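Local coordinates for transcriptional regulator (Streptococcus thermophilus, PDB 6QER), which probably activates transcription as a ComR-like regulator, joining a helix-turn-helix DNA-binding domain to a tetratricopeptide domain that in such proteins senses a signalling peptide, at residues M1-S6 and F112-E117; P75-E80 and Y108-D113. One frame throughout, in Å; residues are numbered along the deposited sequence.

Contact 1 of 2, residues M1-S6 and F112-E117; sequences MNLKDS and FDILPE
The ammonium of K4 is the polar group that bridges the two segments, and F112 meets it twice: K4 NZ is 3.5 Å from the carbonyl oxygen F112 O and also lies over one face of the F112 ring. This is where the first helix of the N-terminal helix-turn-helix region, 3-17, leans on the turn between helices 100-111 and 117-128 of the tetratricopeptide part. The ring contact is a cation-pi interaction: K4 NZ stands 4.2 Å from the centroid of the F112 ring, 25° off its normal and displaced toward the rim. With CG beside its backbone N (chi1 -71°) and an extended chain beyond, K4 reaches straight across, its side chain meeting that of F112 at about a right angle. On the way K4 CE passes 3.7 Å from D113 O. The carboxylate of D113 is farther off, K4 NZ to D113 OD1 being 5.1 Å, so it may favour the positive charge without pairing with it directly. Beside this polar crossing L3 adds a lighter apolar touch, with L3 CD2 4.3 Å from I114 CG2. Farther along, E117 forms a salt bridge with R39 and a hydrogen bond with S45, a second tie between the same two parts of the protein. N2 starts the lysine's helix as its N-cap, N2 OD1 taking a nearly straight bond from D5 N (169°). F112 O accepts a backbone hydrogen bond from L115 N at 3.1 Å within its own turn.

Contact 2 of 2, residues P75-E80 and Y108-D113; sequences PDEYYE and YEKFFD
F111, at the end of helix 100-111, packs its ring against P75, E77 and Y78 at the start of helix 76-86, within the all-helical tetratricopeptide domain, and most of the contact is aromatic. Y78 supplies a CH-pi contact: Y78 CB sits over the centre of the F111 ring, 3.8 Å from the centroid and almost on the ring normal. The two rings form an edge-to-face, T-shaped pair, the edge of Y78 turned to the face of F111, with centroids 5.8 Å apart and planes at 73°. F111 holds its CG beside its own backbone N (chi1 -58°), which carries the ring out to the neighbouring helix; K110 CB packs on the ring's opposite face, near the rim. The Y78 hydroxyl points away from F111 and is hydrogen-bonded to E119 on helix 117-128.

Apolar carbons close in obliquely on the far end of the phenyl group. P75 CG comes to 3.7 Å from F111 CE1, and E77 CB to 3.9 Å from F111 CZ.

One ionic link lies at the margin of the contact, a salt bridge between E77 and K110, whose extended side chains cross at about a right angle. K110 also has a long, weak ion pair with E106 on its own helix. K110 NZ donates to E77 OE1 over 2.5 Å, a short distance to be read with caution, meeting that oxygen on its syn side and 26° out of the carboxylate plane.

How the contacts relate
Contacts 1 and 2 lie 13 Å apart between centres and share F112 and D113. Neighbours in sequence divide the work: F111 turns to helix 76-86 in contact 2, while F112 turns to the N-terminal helix in contact 1. The two contacts also touch directly, I114 CD1 reaching P75 CD at 3.5 Å and L115 CD2 reaching Y78 CE1 at 3.6 Å. Helix 117-128 packs against both, L120 against F112 and L115, L123 against L115 and Y78. Contact 2 is thus internal to the tetratricopeptide domain, whereas contact 1 joins that domain to the helix-turn-helix part, an interface that in ComR relatives is thought to respond to peptide binding.

Contact 1 of 2, residues M1-S6 and F112-E117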
# COMPACT_ATOMS: atom_id res chain seq x y z
N MET A 1 -4.50 29.79 14.52
CA MET A 1 -5.35 28.65 14.20
C MET A 1 -5.01 28.13 12.81
O MET A 1 -5.22 28.83 11.81
CB MET A 1 -6.83 29.03 14.29
CG MET A 1 -7.79 27.93 13.85
SD MET A 1 -9.52 28.16 14.33
CE MET A 1 -9.38 28.31 16.10
N ASN A 2 -4.47 26.91 12.75
CA ASN A 2 -4.08 26.30 11.49
C ASN A 2 -5.25 25.77 10.69
O ASN A 2 -6.40 25.84 11.13
CB ASN A 2 -3.07 25.18 11.73
CG ASN A 2 -3.63 24.05 12.55
OD1 ASN A 2 -4.81 23.72 12.47
ND2 ASN A 2 -2.79 23.46 13.37
N LEU A 3 -4.95 25.20 9.54
CA LEU A 3 -5.98 24.72 8.63
C LEU A 3 -6.88 23.66 9.27
O LEU A 3 -8.09 23.65 9.11
CB LEU A 3 -5.33 24.16 7.37
CG LEU A 3 -6.28 24.08 6.18
CD1 LEU A 3 -6.55 25.50 5.74
CD2 LEU A 3 -5.72 23.27 5.03
N LYS A 4 -6.26 22.77 10.02
CA LYS A 4 -6.96 21.63 10.55
C LYS A 4 -7.95 22.09 11.60
O LYS A 4 -9.07 21.61 11.65
CB LYS A 4 -5.96 20.61 11.10
CG LYS A 4 -5.18 19.91 9.99
CD LYS A 4 -3.99 19.07 10.50
CE LYS A 4 -3.06 18.68 9.33
NZ LYS A 4 -1.81 17.97 9.74
N ASP A 5 -7.52 23.02 12.44
CA ASP A 5 -8.37 23.58 13.48
C ASP A 5 -9.56 24.35 12.92
O ASP A 5 -10.67 24.29 13.43
CB ASP A 5 -7.54 24.48 14.38
CG ASP A 5 -6.63 23.70 15.29
OD1 ASP A 5 -6.79 22.47 15.35
OD2 ASP A 5 -5.78 24.32 15.96
N SER A 6 -9.31 25.09 11.85
CA SER A 6 -10.36 25.88 11.28
C SER A 6 -11.39 24.96 10.65
O SER A 6 -12.54 24.99 11.05
CB SER A 6 -9.82 26.89 10.26
OG SER A 6 -9.56 26.27 9.03
N PHE A 112 3.31 19.03 5.33
CA PHE A 112 2.63 18.39 6.45
C PHE A 112 1.28 19.01 6.82
O PHE A 112 0.30 18.30 6.95
CB PHE A 112 3.52 18.39 7.67
CG PHE A 112 2.89 17.73 8.86
CD1 PHE A 112 2.80 16.36 8.94
CD2 PHE A 112 2.41 18.49 9.91
CE1 PHE A 112 2.22 15.75 10.04
CE2 PHE A 112 1.84 17.90 11.00
CZ PHE A 112 1.74 16.51 11.07
N ASP A 113 1.24 20.33 6.91
CA ASP A 113 0.05 21.05 7.36
C ASP A 113 -1.12 20.88 6.42
O ASP A 113 -2.23 21.20 6.80
CB ASP A 113 0.35 22.54 7.51
CG ASP A 113 1.23 22.84 8.68
OD1 ASP A 113 1.22 22.08 9.66
OD2 ASP A 113 1.98 23.83 8.60
N ILE A 114 -0.90 20.38 5.23
CA ILE A 114 -1.99 20.21 4.30
C ILE A 114 -2.20 18.77 3.87
O ILE A 114 -2.86 18.52 2.88
CB ILE A 114 -1.79 21.01 3.03
CG1 ILE A 114 -0.45 20.68 2.40
CG2 ILE A 114 -1.90 22.49 3.29
CD1 ILE A 114 -0.43 20.94 0.94
N LEU A 115 -1.64 17.82 4.59
CA LEU A 115 -1.83 16.43 4.18
C LEU A 115 -2.96 15.79 4.97
O LEU A 115 -3.02 15.88 6.19
CB LEU A 115 -0.52 15.64 4.32
CG LEU A 115 0.56 16.01 3.28
CD1 LEU A 115 1.86 15.29 3.51
CD2 LEU A 115 0.12 15.84 1.83
N PRO A 116 -3.90 15.20 4.26
CA PRO A 116 -4.96 14.46 4.95
C PRO A 116 -4.47 13.14 5.51
O PRO A 116 -3.40 12.66 5.18
CB PRO A 116 -6.01 14.25 3.86
CG PRO A 116 -5.24 14.29 2.60
CD PRO A 116 -4.09 15.22 2.81
N GLU A 117 -5.30 12.56 6.37
CA GLU A 117 -4.97 11.40 7.19
C GLU A 117 -4.50 10.19 6.38
O GLU A 117 -3.55 9.52 6.73
CB GLU A 117 -6.17 11.02 8.02
CG GLU A 117 -5.88 9.89 8.92
CD GLU A 117 -6.95 9.67 9.90
OE1 GLU A 117 -7.01 10.44 10.89
OE2 GLU A 117 -7.72 8.72 9.69

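Contact 2 of 2, residues P75-E80 and Y108-D113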
# COMPACT_ATOMS: atom_id res chain seq x y z
N PRO A 75 -0.52 20.52 -3.79
CA PRO A 75 0.33 20.87 -4.92
C PRO A 75 0.87 19.65 -5.66
O PRO A 75 1.20 18.66 -5.03
CB PRO A 75 1.48 21.64 -4.28
CG PRO A 75 0.99 22.04 -2.95
CD PRO A 75 0.05 20.98 -2.52
N ASP A 76 1.02 19.75 -6.97
CA ASP A 76 1.58 18.68 -7.78
C ASP A 76 2.95 18.15 -7.31
O ASP A 76 3.26 16.96 -7.45
CB ASP A 76 1.69 19.17 -9.21
CG ASP A 76 0.35 19.26 -9.89
OD1 ASP A 76 -0.66 19.35 -9.18
OD2 ASP A 76 0.30 19.26 -11.14
N GLU A 77 3.74 19.02 -6.71
CA GLU A 77 5.05 18.65 -6.25
C GLU A 77 4.99 17.52 -5.23
O GLU A 77 5.87 16.68 -5.20
CB GLU A 77 5.78 19.87 -5.67
CG GLU A 77 7.24 19.60 -5.38
CD GLU A 77 7.98 20.76 -4.73
OE1 GLU A 77 9.16 20.57 -4.39
OE2 GLU A 77 7.39 21.84 -4.53
N TYR A 78 3.96 17.50 -4.39
CA TYR A 78 3.80 16.45 -3.40
C TYR A 78 3.58 15.09 -4.06
O TYR A 78 4.17 14.11 -3.67
CB TYR A 78 2.65 16.73 -2.44
CG TYR A 78 2.23 15.49 -1.69
CD1 TYR A 78 2.95 15.05 -0.59
CD2 TYR A 78 1.17 14.72 -2.11
CE1 TYR A 78 2.59 13.89 0.07
CE2 TYR A 78 0.81 13.60 -1.47
CZ TYR A 78 1.51 13.18 -0.38
OH TYR A 78 1.11 12.04 0.25
N TYR A 79 2.72 15.07 -5.06
CA TYR A 79 2.43 13.84 -5.76
C TYR A 79 3.65 13.34 -6.52
O TYR A 79 3.84 12.13 -6.65
CB TYR A 79 1.22 14.03 -6.67
CG TYR A 79 -0.06 14.23 -5.90
CD1 TYR A 79 -0.58 13.22 -5.10
CD2 TYR A 79 -0.75 15.43 -5.96
CE1 TYR A 79 -1.75 13.40 -4.39
CE2 TYR A 79 -1.92 15.61 -5.25
CZ TYR A 79 -2.41 14.60 -4.47
OH TYR A 79 -3.55 14.80 -3.77
N GLU A 80 4.47 14.26 -7.00
CA GLU A 80 5.73 13.91 -7.64
C GLU A 80 6.71 13.32 -6.65
O GLU A 80 7.43 12.37 -6.97
CB GLU A 80 6.38 15.12 -8.32
CG GLU A 80 5.66 15.62 -9.54
CD GLU A 80 6.09 17.03 -9.95
OE1 GLU A 80 5.50 17.57 -10.91
OE2 GLU A 80 6.99 17.61 -9.31
N TYR A 108 7.47 16.27 4.52
CA TYR A 108 6.90 16.86 5.72
C TYR A 108 7.12 18.36 5.82
O TYR A 108 6.17 19.09 6.07
CB TYR A 108 7.38 16.13 6.96
CG TYR A 108 6.77 14.78 7.03
CD1 TYR A 108 5.42 14.60 6.72
CD2 TYR A 108 7.52 13.66 7.34
CE1 TYR A 108 4.84 13.34 6.76
CE2 TYR A 108 6.94 12.39 7.39
CZ TYR A 108 5.61 12.23 7.09
OH TYR A 108 5.03 10.97 7.14
N GLU A 109 8.36 18.80 5.65
CA GLU A 109 8.72 20.19 5.80
C GLU A 109 7.93 21.04 4.83
O GLU A 109 7.56 22.15 5.13
CB GLU A 109 10.22 20.39 5.56
CG GLU A 109 11.12 19.71 6.58
CD GLU A 109 12.62 19.77 6.22
OE1 GLU A 109 12.99 19.83 5.03
OE2 GLU A 109 13.44 19.71 7.15
N LYS A 110 7.65 20.50 3.65
CA LYS A 110 6.88 21.28 2.70
C LYS A 110 5.36 21.12 2.80
O LYS A 110 4.62 22.03 2.49
CB LYS A 110 7.30 20.93 1.28
CG LYS A 110 8.63 21.50 0.85
CD LYS A 110 9.08 20.90 -0.47
CE LYS A 110 10.31 21.60 -1.00
NZ LYS A 110 10.58 21.23 -2.41
N PHE A 111 4.89 19.94 3.17
CA PHE A 111 3.48 19.72 2.99
C PHE A 111 2.70 19.20 4.17
O PHE A 111 1.52 18.98 4.02
CB PHE A 111 3.31 18.72 1.86
CG PHE A 111 3.92 19.15 0.57
CD1 PHE A 111 3.37 20.15 -0.17
CD2 PHE A 111 5.05 18.51 0.10
CE1 PHE A 111 3.95 20.52 -1.37
CE2 PHE A 111 5.61 18.87 -1.09
CZ PHE A 111 5.05 19.88 -1.82
N PHE A 112 3.31 19.03 5.33
CA PHE A 112 2.63 18.39 6.45
C PHE A 112 1.28 19.01 6.82
O PHE A 112 0.30 18.30 6.95
CB PHE A 112 3.52 18.39 7.67
CG PHE A 112 2.89 17.73 8.86
CD1 PHE A 112 2.80 16.36 8.94
CD2 PHE A 112 2.41 18.49 9.91
CE1 PHE A 112 2.22 15.75 10.04
CE2 PHE A 112 1.84 17.90 11.00
CZ PHE A 112 1.74 16.51 11.07
N ASP A 113 1.24 20.33 6.91
CA ASP A 113 0.05 21.05 7.36
C ASP A 113 -1.12 20.88 6.42
O ASP A 113 -2.23 21.20 6.80
CB ASP A 113 0.35 22.54 7.51
CG ASP A 113 1.23 22.84 8.68
OD1 ASP A 113 1.22 22.08 9.66
OD2 ASP A 113 1.98 23.83 8.60